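Local coordinates for protein P47 (Clostridium botulinum, PDB 6EKT) that may belong to a progenitor complex that protects botulinum neurotoxin A2 in the host gut, and has the fold of tubular lipid-binding (TULIP) proteins, at residues A[31-36]-A[411-416]; A[126-131]-A[174-179]; A[284-289]-A[302-307]; A[321-326]-A[333-338]. All coordinates share one frame; numbering follows the deposited sequence.

Contact 1 of 4, residues A[31-36]-A[411-416]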
loop_
_atom_site.group_PDB
_atom_site.type_symbol
_atom_site.label_atom_id
_atom_site.label_comp_id
_atom_site.label_asym_id
_atom_site.label_seq_id
_atom_site.Cartn_x
_atom_site.Cartn_y
_atom_site.Cartn_z
ATOM N N TYR A 31 -3.112 -2.528 -1.516
ATOM C CA TYR A 31 -3.699 -2.909 -0.236
ATOM C C TYR A 31 -3.903 -4.407 -0.192
ATOM O O TYR A 31 -4.372 -4.982 -1.168
ATOM C CB TYR A 31 -5.061 -2.235 -0.069
ATOM C CG TYR A 31 -5.032 -0.725 -0.239
ATOM C CD1 TYR A 31 -5.106 -0.143 -1.508
ATOM C CD2 TYR A 31 -4.971 0.125 0.883
ATOM C CE1 TYR A 31 -5.099 1.238 -1.671
ATOM C CE2 TYR A 31 -4.960 1.527 0.737
ATOM C CZ TYR A 31 -5.036 2.066 -0.536
ATOM O OH TYR A 31 -5.015 3.418 -0.708
ATOM N N GLY A 32 -3.557 -5.041 0.927
ATOM C CA GLY A 32 -3.758 -6.502 1.056
ATOM C C GLY A 32 -4.385 -6.985 2.355
ATOM O O GLY A 32 -4.189 -6.378 3.420
ATOM N N CYS A 33 -5.139 -8.085 2.261
ATOM C CA CYS A 33 -5.712 -8.755 3.435
ATOM C C CYS A 33 -5.628 -10.261 3.274
ATOM O O CYS A 33 -5.833 -10.797 2.176
ATOM C CB CYS A 33 -7.169 -8.341 3.679
ATOM S SG CYS A 33 -7.908 -8.982 5.212
ATOM N N SER A 34 -5.299 -10.920 4.381
ATOM C CA SER A 34 -5.219 -12.375 4.480
ATOM C C SER A 34 -6.606 -12.994 4.273
ATOM O O SER A 34 -7.609 -12.466 4.779
ATOM C CB SER A 34 -4.654 -12.727 5.868
ATOM O OG SER A 34 -4.826 -14.097 6.185
ATOM N N LYS A 35 -6.670 -14.081 3.499
ATOM C CA LYS A 35 -7.938 -14.764 3.288
ATOM C C LYS A 35 -8.448 -15.432 4.565
ATOM O O LYS A 35 -9.667 -15.589 4.740
ATOM C CB LYS A 35 -7.860 -15.768 2.129
ATOM C CG LYS A 35 -7.052 -17.018 2.430
ATOM C CD LYS A 35 -7.659 -18.238 1.764
ATOM C CE LYS A 35 -6.769 -19.462 1.929
ATOM N NZ LYS A 35 -6.759 -19.948 3.333
ATOM N N ARG A 36 -7.521 -15.828 5.440
ATOM C CA ARG A 36 -7.862 -16.354 6.770
ATOM C C ARG A 36 -8.767 -15.357 7.530
ATOM O O ARG A 36 -9.758 -15.749 8.147
ATOM C CB ARG A 36 -6.586 -16.693 7.564
ATOM C CG ARG A 36 -6.825 -17.493 8.845
ATOM C CD ARG A 36 -5.570 -18.182 9.373
ATOM N NE ARG A 36 -4.506 -17.226 9.691
ATOM C CZ ARG A 36 -4.343 -16.576 10.849
ATOM N NH1 ARG A 36 -3.334 -15.725 10.964
ATOM N NH2 ARG A 36 -5.161 -16.753 11.884
ATOM N N ILE A 411 -8.986 1.836 2.082
ATOM C CA ILE A 411 -9.555 0.495 2.010
ATOM C C ILE A 411 -9.798 0.008 3.415
ATOM O O ILE A 411 -8.869 -0.079 4.213
ATOM C CB ILE A 411 -8.632 -0.497 1.242
ATOM C CG1 ILE A 411 -8.414 -0.026 -0.210
ATOM C CG2 ILE A 411 -9.133 -1.959 1.317
ATOM C CD1 ILE A 411 -9.665 0.172 -1.054
ATOM N N LYS A 412 -11.056 -0.291 3.702
ATOM C CA LYS A 412 -11.407 -0.990 4.920
ATOM C C LYS A 412 -11.896 -2.382 4.554
ATOM O O LYS A 412 -12.968 -2.540 3.965
ATOM C CB LYS A 412 -12.470 -0.214 5.697
ATOM C CG LYS A 412 -11.967 1.134 6.217
ATOM C CD LYS A 412 -12.867 1.724 7.299
ATOM C CE LYS A 412 -14.203 2.245 6.772
ATOM N NZ LYS A 412 -13.993 3.294 5.734
ATOM N N TRP A 413 -11.091 -3.380 4.896
ATOM C CA TRP A 413 -11.420 -4.778 4.620
ATOM C C TRP A 413 -12.578 -5.221 5.501
ATOM O O TRP A 413 -12.516 -5.075 6.723
ATOM C CB TRP A 413 -10.191 -5.643 4.820
ATOM C CG TRP A 413 -9.108 -5.357 3.791
ATOM C CD1 TRP A 413 -7.994 -4.577 3.957
ATOM C CD2 TRP A 413 -9.071 -5.830 2.448
ATOM N NE1 TRP A 413 -7.249 -4.555 2.797
ATOM C CE2 TRP A 413 -7.876 -5.331 1.858
ATOM C CE3 TRP A 413 -9.907 -6.668 1.690
ATOM C CZ2 TRP A 413 -7.511 -5.611 0.533
ATOM C CZ3 TRP A 413 -9.543 -6.958 0.361
ATOM C CH2 TRP A 413 -8.355 -6.429 -0.201
ATOM N N ASN A 414 -13.638 -5.725 4.857
ATOM C CA ASN A 414 -14.972 -5.974 5.467
ATOM C C ASN A 414 -15.576 -4.731 6.140
ATOM O O ASN A 414 -16.338 -4.833 7.101
ATOM C CB ASN A 414 -14.987 -7.219 6.392
ATOM C CG ASN A 414 -16.410 -7.625 6.845
ATOM O OD1 ASN A 414 -17.353 -7.693 6.047
ATOM N ND2 ASN A 414 -16.560 -7.891 8.138
ATOM N N ASN A 415 -15.230 -3.553 5.608
ATOM C CA ASN A 415 -15.646 -2.250 6.164
ATOM C C ASN A 415 -15.250 -2.031 7.646
ATOM O O ASN A 415 -15.832 -1.188 8.348
ATOM C CB ASN A 415 -17.152 -1.981 5.908
ATOM C CG ASN A 415 -17.504 -0.504 5.997
ATOM O OD1 ASN A 415 -16.857 0.351 5.380
ATOM N ND2 ASN A 415 -18.516 -0.189 6.796
ATOM N N LEU A 416 -14.242 -2.782 8.105
ATOM C CA LEU A 416 -13.759 -2.705 9.491
ATOM C C LEU A 416 -12.423 -1.975 9.580
ATOM O O LEU A 416 -11.531 -2.212 8.767
ATOM C CB LEU A 416 -13.635 -4.106 10.100
ATOM C CG LEU A 416 -14.909 -4.951 10.240
ATOM C CD1 LEU A 416 -14.543 -6.409 10.447
ATOM C CD2 LEU A 416 -15.815 -4.459 11.365
#
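The indole of Trp413 is sandwiched: Cys33 CB sits over one face, 3.5 Å from the centroid of the five-membered ring, and Ile411 CG2, from the same strand as Trp413, covers the opposite face, offset toward the rim. At the indole edge, near its plane, Tyr31 O approaches Trp413 CZ2 to 3.6 Å. With CG anti to its own carbonyl carbon (chi1 -67°), Trp413 lays this flat group against the backbone of 31-33. The sulfur joins in less squarely, Cys33 SG lying 4.5 Å from the same five-membered centroid in an oblique sulfur-aromatic contact. One face of the phenol of Tyr31 receives Ile411 CG1 almost centrally, a CH-pi contact of 3.5 Å to the ring centroid. Strands 31-34 and 411-413 run nearly parallel (6°), yet their axes stay 8.5 Å apart, which is face-to-face packing of two sheets and not strand pairing. Strand 29-34 is hydrogen-bonded between strands 208-214 and 238-242, whereas strand 411-413 edges a second sheet beside 178-181. Ile211 of strand 208-214 also touches Ile411 and Trp413, and helix 35-49, N-capped by Ser34 through a weak bond from Arg36 N, brings Val38 against Cys33.

Contact 2 of 4, residues A[126-131]-A[174-179]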
loop_
_atom_site.group_PDB
_atom_site.type_symbol
_atom_site.label_atom_id
_atom_site.label_comp_id
_atom_site.label_asym_id
_atom_site.label_seq_id
_atom_site.Cartn_x
_atom_site.Cartn_y
_atom_site.Cartn_z
ATOM N N GLU A 126 -17.762 -0.646 -3.238
ATOM C CA GLU A 126 -17.666 -1.872 -2.454
ATOM C C GLU A 126 -17.238 -3.048 -3.321
ATOM O O GLU A 126 -17.793 -3.255 -4.393
ATOM C CB GLU A 126 -19.001 -2.173 -1.791
ATOM C CG GLU A 126 -19.389 -1.140 -0.742
ATOM C CD GLU A 126 -20.819 -1.285 -0.260
ATOM O OE1 GLU A 126 -21.670 -1.815 -1.007
ATOM O OE2 GLU A 126 -21.079 -0.850 0.878
ATOM N N LEU A 127 -16.236 -3.788 -2.851
ATOM C CA LEU A 127 -15.771 -5.003 -3.508
ATOM C C LEU A 127 -16.663 -6.127 -3.020
ATOM O O LEU A 127 -16.717 -6.421 -1.814
ATOM C CB LEU A 127 -14.285 -5.265 -3.195
ATOM C CG LEU A 127 -13.568 -6.478 -3.815
ATOM C CD1 LEU A 127 -13.462 -6.361 -5.327
ATOM C CD2 LEU A 127 -12.194 -6.645 -3.175
ATOM N N LYS A 128 -17.404 -6.706 -3.966
ATOM C CA LYS A 128 -18.397 -7.735 -3.696
ATOM C C LYS A 128 -18.319 -8.826 -4.774
ATOM O O LYS A 128 -17.790 -8.592 -5.872
ATOM C CB LYS A 128 -19.827 -7.159 -3.735
ATOM C CG LYS A 128 -20.172 -6.116 -2.682
ATOM C CD LYS A 128 -21.683 -5.955 -2.588
ATOM C CE LYS A 128 -22.218 -4.945 -3.595
ATOM N NZ LYS A 128 -23.663 -4.689 -3.324
ATOM N N PHE A 129 -18.864 -10.000 -4.453
ATOM C CA PHE A 129 -19.148 -11.025 -5.468
ATOM C C PHE A 129 -19.959 -10.461 -6.631
ATOM O O PHE A 129 -20.910 -9.696 -6.428
ATOM C CB PHE A 129 -19.956 -12.173 -4.868
ATOM C CG PHE A 129 -19.151 -13.143 -4.047
ATOM C CD1 PHE A 129 -18.085 -13.852 -4.607
ATOM C CD2 PHE A 129 -19.486 -13.381 -2.723
ATOM C CE1 PHE A 129 -17.356 -14.763 -3.849
ATOM C CE2 PHE A 129 -18.771 -14.300 -1.963
ATOM C CZ PHE A 129 -17.713 -14.998 -2.535
ATOM N N ASN A 130 -19.588 -10.860 -7.842
ATOM C CA ASN A 130 -20.379 -10.579 -9.026
ATOM C C ASN A 130 -20.741 -11.903 -9.699
ATOM O O ASN A 130 -19.879 -12.582 -10.264
ATOM C CB ASN A 130 -19.610 -9.671 -9.991
ATOM C CG ASN A 130 -20.456 -9.199 -11.151
ATOM O OD1 ASN A 130 -21.631 -9.559 -11.285
ATOM N ND2 ASN A 130 -19.853 -8.410 -12.018
ATOM N N PHE A 131 -22.022 -12.250 -9.610
ATOM C CA PHE A 131 -22.537 -13.517 -10.118
ATOM C C PHE A 131 -22.738 -13.471 -11.636
ATOM O O PHE A 131 -22.921 -14.521 -12.269
ATOM C CB PHE A 131 -23.869 -13.864 -9.432
ATOM C CG PHE A 131 -23.746 -14.395 -8.017
ATOM C CD1 PHE A 131 -22.566 -14.285 -7.272
ATOM C CD2 PHE A 131 -24.862 -14.964 -7.399
ATOM C CE1 PHE A 131 -22.500 -14.742 -5.956
ATOM C CE2 PHE A 131 -24.802 -15.427 -6.086
ATOM C CZ PHE A 131 -23.618 -15.320 -5.363
ATOM N N SER A 174 -24.696 -10.111 -0.270
ATOM C CA SER A 174 -24.160 -8.743 -0.284
ATOM C C SER A 174 -22.951 -8.632 0.634
ATOM O O SER A 174 -22.760 -7.579 1.263
ATOM C CB SER A 174 -25.198 -7.722 0.223
ATOM O OG SER A 174 -26.484 -7.921 -0.314
ATOM N N TYR A 175 -22.134 -9.683 0.735
ATOM C CA TYR A 175 -20.940 -9.591 1.564
ATOM C C TYR A 175 -19.964 -8.542 0.992
ATOM O O TYR A 175 -19.669 -8.552 -0.210
ATOM C CB TYR A 175 -20.254 -10.949 1.779
ATOM C CG TYR A 175 -19.032 -10.821 2.648
ATOM C CD1 TYR A 175 -19.148 -10.771 4.042
ATOM C CD2 TYR A 175 -17.753 -10.687 2.077
ATOM C CE1 TYR A 175 -18.025 -10.622 4.845
ATOM C CE2 TYR A 175 -16.626 -10.540 2.871
ATOM C CZ TYR A 175 -16.763 -10.509 4.249
ATOM O OH TYR A 175 -15.640 -10.349 5.032
ATOM N N ILE A 176 -19.514 -7.628 1.859
ATOM C CA ILE A 176 -18.579 -6.558 1.471
ATOM C C ILE A 176 -17.178 -7.047 1.797
ATOM O O ILE A 176 -16.811 -7.138 2.975
ATOM C CB ILE A 176 -18.843 -5.219 2.228
ATOM C CG1 ILE A 176 -20.309 -4.742 2.119
ATOM C CG2 ILE A 176 -17.840 -4.141 1.822
ATOM C CD1 ILE A 176 -20.872 -4.645 0.707
ATOM N N PHE A 177 -16.408 -7.375 0.761
ATOM C CA PHE A 177 -15.000 -7.741 0.948
ATOM C C PHE A 177 -14.156 -6.566 1.418
ATOM O O PHE A 177 -13.291 -6.735 2.272
ATOM C CB PHE A 177 -14.417 -8.390 -0.311
ATOM C CG PHE A 177 -14.981 -9.766 -0.573
ATOM C CD1 PHE A 177 -14.469 -10.878 0.095
ATOM C CD2 PHE A 177 -16.035 -9.938 -1.459
ATOM C CE1 PHE A 177 -15.004 -12.154 -0.113
ATOM C CE2 PHE A 177 -16.586 -11.200 -1.671
ATOM C CZ PHE A 177 -16.065 -12.309 -1.000
ATOM N N ALA A 178 -14.424 -5.396 0.849
ATOM C CA ALA A 178 -13.726 -4.160 1.193
ATOM C C ALA A 178 -14.617 -3.005 0.802
ATOM O O ALA A 178 -15.354 -3.082 -0.193
ATOM C CB ALA A 178 -12.374 -4.059 0.480
ATOM N N SER A 179 -14.588 -1.953 1.611
ATOM C CA SER A 179 -15.153 -0.691 1.197
ATOM C C SER A 179 -13.992 0.194 0.745
ATOM O O SER A 179 -12.898 0.145 1.321
ATOM C CB SER A 179 -15.926 -0.068 2.347
ATOM O OG SER A 179 -16.105 1.311 2.132
HETATM O O HOH W 1 -20.507 -10.212 -2.185
#
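Glu126 starts the contact by laying its extended side chain across Ile176, whose CD1 methyl meets the carboxylate at OE1, 3.4 Å away. Its backbone faces Ser179 as an antiparallel non-hydrogen-bonded pair. At Leu127 the two chains are tied by Leu127 N to Ala178 O (2.9 Å) and by the more bent Phe177 N to Leu127 O (2.8 Å, 141°), while Leu127 CD2 reaches Phe177 CB. Lys128 runs beside Ile176 in the same direction, Lys128 CD packing on Ile176 CD1 at 3.6 Å and the aliphatic chain passing close to Tyr175 O. Phe129 gives the aromatic end: Phe177, whose CG lies anti to its carbonyl carbon (chi1 -70°), carries its ring edge into the Phe129 face, a T-shaped stack with planes at 85° and Phe177 CZ 3.5 Å from Phe129 CE2. A water accepts from Phe129 N and donates to Tyr175 O, bridging the two backbones. Tyr175 CD2 covers one face of Phe177. Strand 124-141 is flanked by 108-118, whose Leu113 touches Leu127, Phe129 and Phe177; strand 178-181 continues the sheet to 411-413, and Val38 of helix 35-49 packs on Tyr175 and Phe177.

Contact 3 of 4, residues A[284-289]-A[302-307]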
loop_
_atom_site.group_PDB
_atom_site.type_symbol
_atom_site.label_atom_id
_atom_site.label_comp_id
_atom_site.label_asym_id
_atom_site.label_seq_id
_atom_site.Cartn_x
_atom_site.Cartn_y
_atom_site.Cartn_z
ATOM N N ASN A 284 14.766 23.912 -4.614
ATOM C CA ASN A 284 14.399 24.784 -5.743
ATOM C C ASN A 284 14.875 26.229 -5.540
ATOM O O ASN A 284 14.550 27.122 -6.338
ATOM C CB ASN A 284 12.879 24.739 -5.952
ATOM C CG ASN A 284 12.088 25.165 -4.716
ATOM O OD1 ASN A 284 12.548 25.962 -3.909
ATOM N ND2 ASN A 284 10.866 24.644 -4.584
ATOM N N SER A 285 15.627 26.459 -4.459
ATOM C CA SER A 285 16.109 27.786 -4.068
ATOM C C SER A 285 17.191 27.628 -2.976
ATOM O O SER A 285 17.355 26.546 -2.388
ATOM C CB SER A 285 14.936 28.627 -3.541
ATOM O OG SER A 285 14.124 27.825 -2.699
ATOM N N THR A 286 17.930 28.704 -2.713
ATOM C CA THR A 286 18.946 28.722 -1.652
ATOM C C THR A 286 18.313 28.401 -0.313
ATOM O O THR A 286 17.198 28.838 -0.013
ATOM C CB THR A 286 19.599 30.106 -1.525
ATOM O OG1 THR A 286 19.940 30.563 -2.829
ATOM C CG2 THR A 286 20.862 30.032 -0.657
ATOM N N LEU A 287 19.027 27.609 0.463
ATOM C CA LEU A 287 18.585 27.229 1.776
ATOM C C LEU A 287 19.362 28.041 2.782
ATOM O O LEU A 287 20.583 27.909 2.893
ATOM C CB LEU A 287 18.779 25.726 1.978
ATOM C CG LEU A 287 18.257 24.789 0.870
ATOM C CD1 LEU A 287 18.531 23.350 1.294
ATOM C CD2 LEU A 287 16.763 24.996 0.623
ATOM N N ASN A 288 18.637 28.911 3.484
ATOM C CA ASN A 288 19.229 29.852 4.434
ATOM C C ASN A 288 19.227 29.218 5.816
ATOM O O ASN A 288 18.193 29.228 6.500
ATOM C CB ASN A 288 18.401 31.139 4.460
ATOM C CG ASN A 288 18.508 31.914 3.174
ATOM O OD1 ASN A 288 19.559 32.458 2.869
ATOM N ND2 ASN A 288 17.418 31.959 2.402
ATOM N N TRP A 289 20.361 28.630 6.196
ATOM C CA TRP A 289 20.519 28.001 7.516
ATOM C C TRP A 289 20.266 29.000 8.655
ATOM O O TRP A 289 20.394 30.215 8.460
ATOM C CB TRP A 289 21.926 27.396 7.657
ATOM C CG TRP A 289 21.977 26.225 8.581
ATOM C CD1 TRP A 289 22.531 26.178 9.813
ATOM C CD2 TRP A 289 21.411 24.926 8.338
ATOM N NE1 TRP A 289 22.349 24.919 10.369
ATOM C CE2 TRP A 289 21.683 24.133 9.473
ATOM C CE3 TRP A 289 20.721 24.355 7.255
ATOM C CZ2 TRP A 289 21.277 22.796 9.574
ATOM C CZ3 TRP A 289 20.311 23.016 7.346
ATOM C CH2 TRP A 289 20.594 22.251 8.507
ATOM N N LYS A 302 24.807 28.827 3.916
ATOM C CA LYS A 302 23.870 28.776 2.802
ATOM C C LYS A 302 24.072 27.433 2.098
ATOM O O LYS A 302 25.216 27.013 1.892
ATOM C CB LYS A 302 24.122 29.936 1.821
ATOM C CG LYS A 302 24.237 31.322 2.459
ATOM C CD LYS A 302 22.923 31.755 3.107
ATOM C CE LYS A 302 23.110 33.095 3.794
ATOM N NZ LYS A 302 21.817 33.401 4.473
ATOM N N ILE A 303 22.982 26.738 1.762
ATOM C CA ILE A 303 23.106 25.513 0.988
ATOM C C ILE A 303 22.523 25.835 -0.378
ATOM O O ILE A 303 21.349 26.239 -0.478
ATOM C CB ILE A 303 22.362 24.314 1.649
ATOM C CG1 ILE A 303 22.959 23.995 3.034
ATOM C CG2 ILE A 303 22.415 23.059 0.751
ATOM C CD1 ILE A 303 22.136 22.988 3.847
ATOM N N ASN A 304 23.348 25.687 -1.415
ATOM C CA ASN A 304 22.923 26.040 -2.762
ATOM C C ASN A 304 22.407 24.863 -3.581
ATOM O O ASN A 304 21.593 25.068 -4.467
ATOM C CB ASN A 304 24.025 26.779 -3.507
ATOM C CG ASN A 304 24.416 28.071 -2.807
ATOM O OD1 ASN A 304 23.554 28.890 -2.472
ATOM N ND2 ASN A 304 25.704 28.233 -2.540
ATOM N N ASN A 305 22.888 23.657 -3.286
ATOM C CA ASN A 305 22.452 22.444 -4.012
ATOM C C ASN A 305 22.216 21.366 -2.985
ATOM O O ASN A 305 23.056 21.144 -2.112
ATOM C CB ASN A 305 23.509 21.958 -5.016
ATOM C CG ASN A 305 23.943 23.033 -5.971
ATOM O OD1 ASN A 305 25.033 23.581 -5.826
ATOM N ND2 ASN A 305 23.098 23.362 -6.944
ATOM N N PHE A 306 21.085 20.688 -3.112
ATOM C CA PHE A 306 20.662 19.684 -2.183
ATOM C C PHE A 306 19.974 18.610 -3.012
ATOM O O PHE A 306 19.128 18.934 -3.838
ATOM C CB PHE A 306 19.652 20.305 -1.194
ATOM C CG PHE A 306 19.203 19.374 -0.103
ATOM C CD1 PHE A 306 18.076 18.553 -0.269
ATOM C CD2 PHE A 306 19.865 19.356 1.133
ATOM C CE1 PHE A 306 17.649 17.720 0.760
ATOM C CE2 PHE A 306 19.443 18.516 2.164
ATOM C CZ PHE A 306 18.323 17.700 1.970
ATOM N N SER A 307 20.366 17.357 -2.798
ATOM C CA SER A 307 19.678 16.233 -3.404
ATOM C C SER A 307 19.482 15.178 -2.350
ATOM O O SER A 307 20.262 15.083 -1.401
ATOM C CB SER A 307 20.452 15.685 -4.601
ATOM O OG SER A 307 20.872 16.756 -5.429
HETATM O O HOH W 2 21.700 29.323 -4.249
HETATM O O HOH W 3 21.803 31.427 6.482
#
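Lys302 reaches across to Asn288, its NZ donating to Asn288 OD1 over 2.9 Å from 18° out of the carbonyl plane. A bend at chi2 (-65°) folds the lysine back, bringing its CD against the same oxygen. NZ also donates a hydrogen bond to a water that donates to Trp289 O, so one ammonium links the Asn288 side chain to the next residue's backbone. Ile303 forms an antiparallel hydrogen-bonded pair with Leu287: Leu287 N to Ile303 O and Ile303 N to Leu287 O are both 2.9 Å and nearly straight. On the Leu287 and Ile303 face, Ile303 CB packs against Leu287 CB (3.9 Å), and Ile303 CD1 meets the indole of Trp289 obliquely, at CE3. Beyond this pair Asn304 and Asn305 both face Arg321 of strand 315-326, a classic beta bulge in the long strand 297-311 of the curled antiparallel sheet. Asn304 lies alongside Thr286, its OD1 3.4 Å from Thr286 CG2, and a water that donates to this oxygen is also hydrogen-bonded to Thr286 OG1. Past the bulge, Phe306 CB touches Leu287 CD1 at 4.1 Å, while its ring goes edge-to-face with Phe269, and Trp289 NE1 bonds to Ser390 of helix 374-394.

Contact 4 of 4, residues A[321-326]-A[333-338]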
loop_
_atom_site.group_PDB
_atom_site.type_symbol
_atom_site.label_atom_id
_atom_site.label_comp_id
_atom_site.label_asym_id
_atom_site.label_seq_id
_atom_site.Cartn_x
_atom_site.Cartn_y
_atom_site.Cartn_z
ATOM N N ARG A 321 25.816 20.984 -1.369
ATOM C CA ARG A 321 26.922 21.918 -1.554
ATOM C C ARG A 321 26.450 23.272 -1.066
ATOM O O ARG A 321 25.322 23.696 -1.366
ATOM C CB ARG A 321 27.271 22.017 -3.044
ATOM C CG ARG A 321 28.537 22.787 -3.440
ATOM C CD ARG A 321 28.876 22.525 -4.925
ATOM N NE ARG A 321 28.458 21.161 -5.356
ATOM C CZ ARG A 321 27.435 20.860 -6.172
ATOM N NH1 ARG A 321 27.163 19.596 -6.451
ATOM N NH2 ARG A 321 26.684 21.798 -6.732
ATOM N N GLY A 322 27.338 23.968 -0.358
ATOM C CA GLY A 322 27.019 25.299 0.159
ATOM C C GLY A 322 28.272 26.105 0.465
ATOM O O GLY A 322 29.387 25.752 0.059
ATOM N N LEU A 323 28.073 27.211 1.166
ATOM C CA LEU A 323 29.164 28.103 1.531
ATOM C C LEU A 323 28.794 28.799 2.835
ATOM O O LEU A 323 27.610 28.854 3.194
ATOM C CB LEU A 323 29.445 29.135 0.420
ATOM C CG LEU A 323 28.305 30.019 -0.071
ATOM C CD1 LEU A 323 28.130 31.239 0.845
ATOM C CD2 LEU A 323 28.607 30.451 -1.500
ATOM N N VAL A 324 29.801 29.340 3.510
ATOM C CA VAL A 324 29.558 30.152 4.705
ATOM C C VAL A 324 30.595 31.283 4.708
ATOM O O VAL A 324 31.793 31.035 4.531
ATOM C CB VAL A 324 29.559 29.320 6.029
ATOM C CG1 VAL A 324 30.895 28.605 6.275
ATOM C CG2 VAL A 324 29.125 30.166 7.229
ATOM N N ARG A 325 30.109 32.510 4.865
ATOM C CA ARG A 325 30.974 33.702 4.832
ATOM C C ARG A 325 31.198 34.195 6.256
ATOM O O ARG A 325 30.314 34.016 7.121
ATOM C CB ARG A 325 30.341 34.803 3.979
ATOM C CG ARG A 325 29.852 34.330 2.621
ATOM C CD ARG A 325 29.329 35.462 1.745
ATOM N NE ARG A 325 29.325 34.983 0.363
ATOM C CZ ARG A 325 30.382 35.054 -0.464
ATOM N NH1 ARG A 325 31.540 35.639 -0.088
ATOM N NH2 ARG A 325 30.272 34.549 -1.677
ATOM N N LEU A 326 32.344 34.832 6.516
ATOM C CA LEU A 326 32.544 35.440 7.838
ATOM C C LEU A 326 31.712 36.699 8.040
ATOM O O LEU A 326 31.819 37.672 7.277
ATOM C CB LEU A 326 34.019 35.726 8.135
ATOM C CG LEU A 326 34.973 34.515 8.095
ATOM C CD1 LEU A 326 36.321 34.960 8.650
ATOM C CD2 LEU A 326 34.435 33.342 8.905
ATOM N N TYR A 333 35.497 33.350 3.111
ATOM C CA TYR A 333 34.417 32.345 3.087
ATOM C C TYR A 333 34.932 30.973 2.719
ATOM O O TYR A 333 36.057 30.835 2.201
ATOM C CB TYR A 333 33.289 32.763 2.140
ATOM C CG TYR A 333 33.560 32.533 0.659
ATOM C CD1 TYR A 333 34.320 33.449 -0.078
ATOM C CD2 TYR A 333 33.039 31.419 0.003
ATOM C CE1 TYR A 333 34.567 33.252 -1.429
ATOM C CE2 TYR A 333 33.278 31.203 -1.354
ATOM C CZ TYR A 333 34.029 32.126 -2.053
ATOM O OH TYR A 333 34.252 31.917 -3.380
ATOM N N SER A 334 34.099 29.968 2.984
ATOM C CA SER A 334 34.406 28.588 2.652
ATOM C C SER A 334 33.321 28.023 1.758
ATOM O O SER A 334 32.145 28.299 1.988
ATOM C CB SER A 334 34.417 27.743 3.919
ATOM O OG SER A 334 35.631 27.915 4.592
ATOM N N ASP A 335 33.720 27.248 0.751
ATOM C CA ASP A 335 32.813 26.290 0.119
ATOM C C ASP A 335 32.857 24.990 0.900
ATOM O O ASP A 335 33.914 24.617 1.418
ATOM C CB ASP A 335 33.236 26.005 -1.320
ATOM C CG ASP A 335 33.245 27.246 -2.179
ATOM O OD1 ASP A 335 32.198 27.885 -2.322
ATOM O OD2 ASP A 335 34.320 27.577 -2.695
ATOM N N PHE A 336 31.715 24.304 0.976
ATOM C CA PHE A 336 31.691 22.960 1.543
ATOM C C PHE A 336 30.746 22.009 0.806
ATOM O O PHE A 336 29.818 22.436 0.119
ATOM C CB PHE A 336 31.369 22.995 3.034
ATOM C CG PHE A 336 30.057 23.664 3.352
ATOM C CD1 PHE A 336 28.843 22.972 3.184
ATOM C CD2 PHE A 336 30.028 24.962 3.822
ATOM C CE1 PHE A 336 27.626 23.581 3.479
ATOM C CE2 PHE A 336 28.803 25.576 4.132
ATOM C CZ PHE A 336 27.608 24.882 3.953
ATOM N N GLU A 337 31.009 20.716 0.952
ATOM C CA GLU A 337 30.137 19.685 0.393
ATOM C C GLU A 337 29.955 18.641 1.452
ATOM O O GLU A 337 30.894 18.367 2.192
ATOM C CB GLU A 337 30.799 19.049 -0.837
ATOM C CG GLU A 337 30.827 19.986 -2.028
ATOM C CD GLU A 337 31.310 19.316 -3.306
ATOM O OE1 GLU A 337 30.779 18.246 -3.679
ATOM O OE2 GLU A 337 32.214 19.890 -3.943
ATOM N N ILE A 338 28.766 18.049 1.531
ATOM C CA ILE A 338 28.498 17.016 2.514
ATOM C C ILE A 338 27.781 15.878 1.791
ATOM O O ILE A 338 26.900 16.124 0.955
ATOM C CB ILE A 338 27.603 17.552 3.675
ATOM C CG1 ILE A 338 28.319 18.683 4.441
ATOM C CG2 ILE A 338 27.239 16.457 4.680
ATOM C CD1 ILE A 338 27.422 19.437 5.401
HETATM O O HOH W 4 30.041 26.148 -2.564
#
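Phe336 packs flat on the backbone at Gly322, the tight part of this contact: Gly322 C lies over the ring centre, and Gly322 CA is 4.1 Å from its centroid. The phenyl gets there because Phe336 CG stands between its N and carbonyl carbon (chi1 58°). Two pairs of backbone hydrogen bonds, Gly322 with Phe336 and Val324 with Ser334, hold the antiparallel strands together. The face carrying Arg321, Leu323, Arg325 and Tyr333 is looser and more polar. Arg325 CZ lies over the Tyr333 face, 4.4 Å from the ring centroid, in a cation-pi contact with the guanidinium tilted 37° to the ring; NH1 also bonds to Glu330 O. Arg321 NE and Glu337 OE1 remain 4.1 Å apart, too far for a salt bridge. A water donates to both Gly322 O (2.7 Å) and Asp335 OD1, and Asp335 OD2 bonds to His368. The contact belongs to the beta hairpin 315-326/329-347, flanked by strands 297-311 and 352-368; helix 374-394 covers the Phe336 face through Val383, Ser387 and Ile391.

Overall arrangement
The four contacts fall into two pairs, one not far from the middle of the elongated chain and the other well out along it. Contacts 1 and 2, centres 11 Å apart, meet where strand 411-413 pairs with 178-181. Contacts 3 and 4, whose centres are also 11 Å apart, lie on neighbouring strands 297-311 and 315-326 of one curled antiparallel sheet. Contacts 2 and 4 are about 60 Å apart between centres. Along the sequence contacts 2, 3 and 4 come in series within the loop closed by contact 1, which brings the chain's late residues back to its early part. Helix 374-394 packs on the curled sheet at contacts 3 and 4, consistent with the TULIP-like design of a sheet wrapped round a long helix.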